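PDB 6OZU: eukaryotic translation initiation factor 4 gamma 5, which probably acts as a scaffold in translation initiation, its MIF4G domain being of the kind that binds the RNA helicase eIF4A. Local coordinates for residues 23-36 against 68-81. Residues are numbered along the deposited sequence; the frame is centred on the assembly and turned at random.
With SO4 (sulfate ion), chain F.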
# COMPACT_ATOMS: atom_id res chain seq x y z
N LEU A 23 -14.95 -11.87 9.96
CA LEU A 23 -14.61 -11.55 8.58
C LEU A 23 -15.53 -12.29 7.55
O LEU A 23 -16.05 -11.60 6.66
CB LEU A 23 -13.10 -11.77 8.31
CG LEU A 23 -12.59 -11.49 6.89
CD1 LEU A 23 -12.67 -10.01 6.53
CD2 LEU A 23 -11.18 -11.98 6.74
N PRO A 24 -15.82 -13.62 7.68
CA PRO A 24 -16.73 -14.28 6.72
C PRO A 24 -18.16 -13.74 6.70
O PRO A 24 -18.79 -13.72 5.64
CB PRO A 24 -16.68 -15.75 7.13
CG PRO A 24 -15.44 -15.89 7.95
CD PRO A 24 -15.32 -14.60 8.67
N LYS A 25 -18.66 -13.28 7.87
CA LYS A 25 -19.99 -12.68 8.02
C LYS A 25 -19.99 -11.29 7.38
O LYS A 25 -20.99 -10.87 6.81
CB LYS A 25 -20.41 -12.59 9.51
CG LYS A 25 -21.88 -12.20 9.70
CD LYS A 25 -22.30 -12.10 11.16
CE LYS A 25 -23.78 -11.78 11.26
NZ LYS A 25 -24.29 -11.85 12.66
N MET A 26 -18.85 -10.59 7.46
CA MET A 26 -18.65 -9.25 6.90
C MET A 26 -18.54 -9.27 5.38
O MET A 26 -19.09 -8.39 4.70
CB MET A 26 -17.47 -8.54 7.59
CG MET A 26 -17.73 -8.21 9.07
SD MET A 26 -19.31 -7.36 9.38
CE MET A 26 -20.29 -8.71 10.09
N LYS A 27 -17.87 -10.32 4.84
CA LYS A 27 -17.73 -10.58 3.41
C LYS A 27 -19.11 -10.85 2.82
O LYS A 27 -19.42 -10.32 1.75
CB LYS A 27 -16.82 -11.79 3.18
CG LYS A 27 -15.34 -11.47 3.29
CD LYS A 27 -14.51 -12.72 3.07
CE LYS A 27 -13.05 -12.40 3.01
NZ LYS A 27 -12.24 -13.60 3.32
N GLU A 28 -19.96 -11.65 3.53
CA GLU A 28 -21.29 -11.95 3.01
C GLU A 28 -22.24 -10.75 3.17
O GLU A 28 -23.11 -10.57 2.32
CB GLU A 28 -21.89 -13.27 3.54
CG GLU A 28 -22.14 -13.37 5.03
CD GLU A 28 -22.28 -14.78 5.57
OE1 GLU A 28 -23.19 -15.02 6.40
OE2 GLU A 28 -21.47 -15.65 5.17
N GLU A 29 -22.04 -9.89 4.22
CA GLU A 29 -22.83 -8.66 4.40
C GLU A 29 -22.56 -7.65 3.26
O GLU A 29 -23.47 -6.96 2.82
CB GLU A 29 -22.54 -8.00 5.76
CG GLU A 29 -23.41 -8.52 6.88
CD GLU A 29 -23.57 -7.58 8.06
OE1 GLU A 29 -23.53 -8.07 9.21
OE2 GLU A 29 -23.74 -6.36 7.84
N LEU A 30 -21.29 -7.59 2.78
CA LEU A 30 -20.86 -6.72 1.69
C LEU A 30 -21.42 -7.20 0.36
O LEU A 30 -21.95 -6.38 -0.39
CB LEU A 30 -19.33 -6.61 1.66
CG LEU A 30 -18.69 -5.64 0.65
CD1 LEU A 30 -18.97 -4.19 1.00
CD2 LEU A 30 -17.20 -5.85 0.59
N THR A 31 -21.36 -8.53 0.08
CA THR A 31 -21.92 -9.10 -1.17
C THR A 31 -23.44 -8.92 -1.22
O THR A 31 -23.99 -8.75 -2.31
CB THR A 31 -21.48 -10.56 -1.41
OG1 THR A 31 -22.10 -11.43 -0.46
CG2 THR A 31 -19.95 -10.74 -1.44
N ASN A 32 -24.10 -8.89 -0.05
CA ASN A 32 -25.54 -8.68 0.08
C ASN A 32 -25.96 -7.23 -0.22
O ASN A 32 -27.16 -6.95 -0.31
CB ASN A 32 -26.07 -9.14 1.46
CG ASN A 32 -26.04 -10.64 1.70
OD1 ASN A 32 -25.99 -11.46 0.77
ND2 ASN A 32 -26.06 -11.02 2.96
N LEU A 33 -24.99 -6.30 -0.39
CA LEU A 33 -25.30 -4.92 -0.74
C LEU A 33 -25.57 -4.83 -2.26
O LEU A 33 -24.94 -5.58 -3.02
CB LEU A 33 -24.16 -3.96 -0.35
CG LEU A 33 -23.90 -3.74 1.15
CD1 LEU A 33 -22.61 -3.00 1.35
CD2 LEU A 33 -25.04 -2.97 1.81
N PRO A 34 -26.49 -3.95 -2.73
CA PRO A 34 -26.76 -3.88 -4.18
C PRO A 34 -25.76 -3.01 -4.94
O PRO A 34 -26.11 -1.94 -5.43
CB PRO A 34 -28.20 -3.36 -4.23
CG PRO A 34 -28.36 -2.57 -3.01
CD PRO A 34 -27.35 -3.01 -1.99
N ILE A 35 -24.51 -3.50 -5.07
CA ILE A 35 -23.41 -2.80 -5.74
C ILE A 35 -23.62 -2.77 -7.25
O ILE A 35 -23.44 -1.70 -7.85
CB ILE A 35 -22.02 -3.34 -5.29
CG1 ILE A 35 -21.82 -3.11 -3.79
CG2 ILE A 35 -20.87 -2.69 -6.08
CD1 ILE A 35 -21.57 -4.34 -3.04
N ARG A 36 -24.04 -3.90 -7.86
CA ARG A 36 -24.32 -3.99 -9.31
C ARG A 36 -25.45 -3.05 -9.77
O ARG A 36 -25.45 -2.61 -10.91
CB ARG A 36 -24.69 -5.42 -9.73
CG ARG A 36 -23.51 -6.36 -9.80
CD ARG A 36 -24.03 -7.75 -10.09
NE ARG A 36 -22.98 -8.75 -9.98
CZ ARG A 36 -22.64 -9.35 -8.84
NH1 ARG A 36 -23.25 -9.02 -7.71
NH2 ARG A 36 -21.68 -10.26 -8.83
N LYS A 68 -9.05 -7.13 2.69
CA LYS A 68 -9.65 -8.45 2.43
C LYS A 68 -11.12 -8.36 1.99
O LYS A 68 -11.62 -9.27 1.32
CB LYS A 68 -9.50 -9.37 3.64
CG LYS A 68 -8.13 -10.03 3.71
CD LYS A 68 -7.97 -10.87 4.97
CE LYS A 68 -6.55 -11.29 5.19
NZ LYS A 68 -5.67 -10.14 5.47
N LEU A 69 -11.82 -7.25 2.35
CA LEU A 69 -13.21 -6.98 1.98
C LEU A 69 -13.26 -6.53 0.53
O LEU A 69 -14.19 -6.88 -0.18
CB LEU A 69 -13.85 -5.93 2.91
CG LEU A 69 -14.25 -6.38 4.32
CD1 LEU A 69 -14.63 -5.19 5.18
CD2 LEU A 69 -15.39 -7.40 4.30
N VAL A 70 -12.23 -5.77 0.09
CA VAL A 70 -12.07 -5.26 -1.28
C VAL A 70 -11.78 -6.44 -2.22
O VAL A 70 -12.35 -6.49 -3.32
CB VAL A 70 -11.02 -4.11 -1.36
CG1 VAL A 70 -10.83 -3.64 -2.81
CG2 VAL A 70 -11.43 -2.93 -0.48
N VAL A 71 -10.95 -7.41 -1.78
CA VAL A 71 -10.63 -8.64 -2.54
C VAL A 71 -11.93 -9.43 -2.74
O VAL A 71 -12.21 -9.89 -3.85
CB VAL A 71 -9.53 -9.51 -1.86
CG1 VAL A 71 -9.31 -10.82 -2.62
CG2 VAL A 71 -8.23 -8.74 -1.73
N SER A 72 -12.73 -9.55 -1.66
CA SER A 72 -14.01 -10.25 -1.60
C SER A 72 -15.01 -9.65 -2.62
O SER A 72 -15.67 -10.38 -3.36
CB SER A 72 -14.57 -10.17 -0.18
OG SER A 72 -15.84 -10.78 -0.09
N LEU A 73 -15.06 -8.31 -2.64
CA LEU A 73 -15.91 -7.49 -3.50
C LEU A 73 -15.58 -7.69 -4.98
O LEU A 73 -16.51 -7.83 -5.76
CB LEU A 73 -15.78 -6.01 -3.06
CG LEU A 73 -16.47 -4.91 -3.86
CD1 LEU A 73 -17.98 -5.11 -3.89
CD2 LEU A 73 -16.15 -3.55 -3.26
N ILE A 74 -14.29 -7.76 -5.36
CA ILE A 74 -13.91 -7.99 -6.76
C ILE A 74 -13.94 -9.50 -7.12
O ILE A 74 -13.98 -9.84 -8.30
CB ILE A 74 -12.59 -7.28 -7.20
CG1 ILE A 74 -11.37 -7.73 -6.41
CG2 ILE A 74 -12.74 -5.76 -7.17
CD1 ILE A 74 -10.09 -7.48 -7.17
N ASN A 75 -13.95 -10.39 -6.12
CA ASN A 75 -14.09 -11.83 -6.35
C ASN A 75 -15.58 -12.17 -6.62
O ASN A 75 -15.88 -13.17 -7.27
CB ASN A 75 -13.56 -12.64 -5.16
CG ASN A 75 -12.06 -12.83 -5.12
OD1 ASN A 75 -11.58 -13.70 -4.40
ND2 ASN A 75 -11.27 -12.04 -5.85
N ASP A 76 -16.51 -11.33 -6.10
CA ASP A 76 -17.96 -11.46 -6.27
C ASP A 76 -18.39 -10.86 -7.62
O ASP A 76 -19.16 -11.48 -8.36
CB ASP A 76 -18.73 -10.81 -5.09
CG ASP A 76 -20.25 -10.75 -5.24
OD1 ASP A 76 -20.83 -11.68 -5.84
OD2 ASP A 76 -20.85 -9.76 -4.75
N ILE A 77 -17.92 -9.63 -7.91
CA ILE A 77 -18.26 -8.93 -9.14
C ILE A 77 -17.03 -8.96 -10.03
O ILE A 77 -16.09 -8.19 -9.82
CB ILE A 77 -18.83 -7.50 -8.85
CG1 ILE A 77 -19.83 -7.51 -7.67
CG2 ILE A 77 -19.49 -6.94 -10.12
CD1 ILE A 77 -20.04 -6.23 -6.94
N GLY A 78 -17.06 -9.89 -10.99
CA GLY A 78 -15.98 -10.15 -11.94
C GLY A 78 -15.73 -9.07 -12.97
O GLY A 78 -16.58 -8.21 -13.19
N GLU A 79 -14.55 -9.12 -13.64
CA GLU A 79 -14.13 -8.15 -14.66
C GLU A 79 -14.93 -8.24 -15.97
O GLU A 79 -14.78 -7.37 -16.83
CB GLU A 79 -12.62 -8.20 -14.94
CG GLU A 79 -12.09 -9.51 -15.48
CD GLU A 79 -10.58 -9.66 -15.37
OE1 GLU A 79 -9.93 -9.93 -16.41
OE2 GLU A 79 -10.04 -9.51 -14.24
N GLY A 80 -15.77 -9.27 -16.11
CA GLY A 80 -16.63 -9.48 -17.28
C GLY A 80 -18.04 -8.94 -17.08
O GLY A 80 -18.95 -9.23 -17.87
N GLU A 81 -18.22 -8.14 -16.02
CA GLU A 81 -19.45 -7.47 -15.59
C GLU A 81 -19.19 -5.96 -15.65
O GLU A 81 -18.10 -5.54 -15.24
CB GLU A 81 -19.79 -7.85 -14.13
CG GLU A 81 -20.30 -9.26 -13.94
CD GLU A 81 -21.17 -9.43 -12.70
OE1 GLU A 81 -20.64 -9.87 -11.66
OE2 GLU A 81 -22.38 -9.12 -12.79
S SO4 F . -26.51 -6.92 -6.55
O1 SO4 F . -27.00 -5.64 -7.08
O2 SO4 F . -26.78 -7.99 -7.51
O3 SO4 F . -25.06 -6.82 -6.32
O4 SO4 F . -27.20 -7.21 -5.29
O HOH W 1 -22.87 -7.92 -4.61
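Leu69 sits as a knob in a hole made by Leu23, Met26, Lys27 and Leu30, where helix 23-31 crosses the 68-76 part of helix 63-76 at -46° in the all-helical, HEAT-like fold of the MIF4G domain. Its CD2 rests on the backbone of helix 23-31, 3.8 Å from Met26 C. One turn further on, Leu30 answers from the other helix: with CG anti to its backbone N (chi1 -175°), it brings CD2 over Leu73 CB at 3.9 Å, the two side chains crossing at about a right angle. Ile35 continues the apolar seam past the helix, CD1 against Leu73 CD1 and CG2 against Ile77 CD1, while Ile87 of helix 82-112 touches both isoleucines. On the flank of the crossing, the extended chain of Lys27 runs alongside Ser72, CG lying 3.5 Å from OG.

Polar contacts gather toward the C-terminal ends of the two segments. A water bridges Thr31 O and Asp76 OD2, 2.7 Å from each, tying the last turns together. Arg36 grips Glu81 side-on, NE to OE2 at 2.9 Å and NH2 to OE1 at 3.0 Å, with guanidinium and carboxylate planes 30° apart. NH2 also makes a weak, longer salt bridge to Asp76 OD1, so two carboxylates probably share the charge and fix the group's rotation. Arg36 NH1 donates to O3 of a sulfate, probably from the crystallisation liquor. Beneath this in-plane network, Ile77 CG1 lies against one guanidinium face, 3.5 Å from Arg36 NH2.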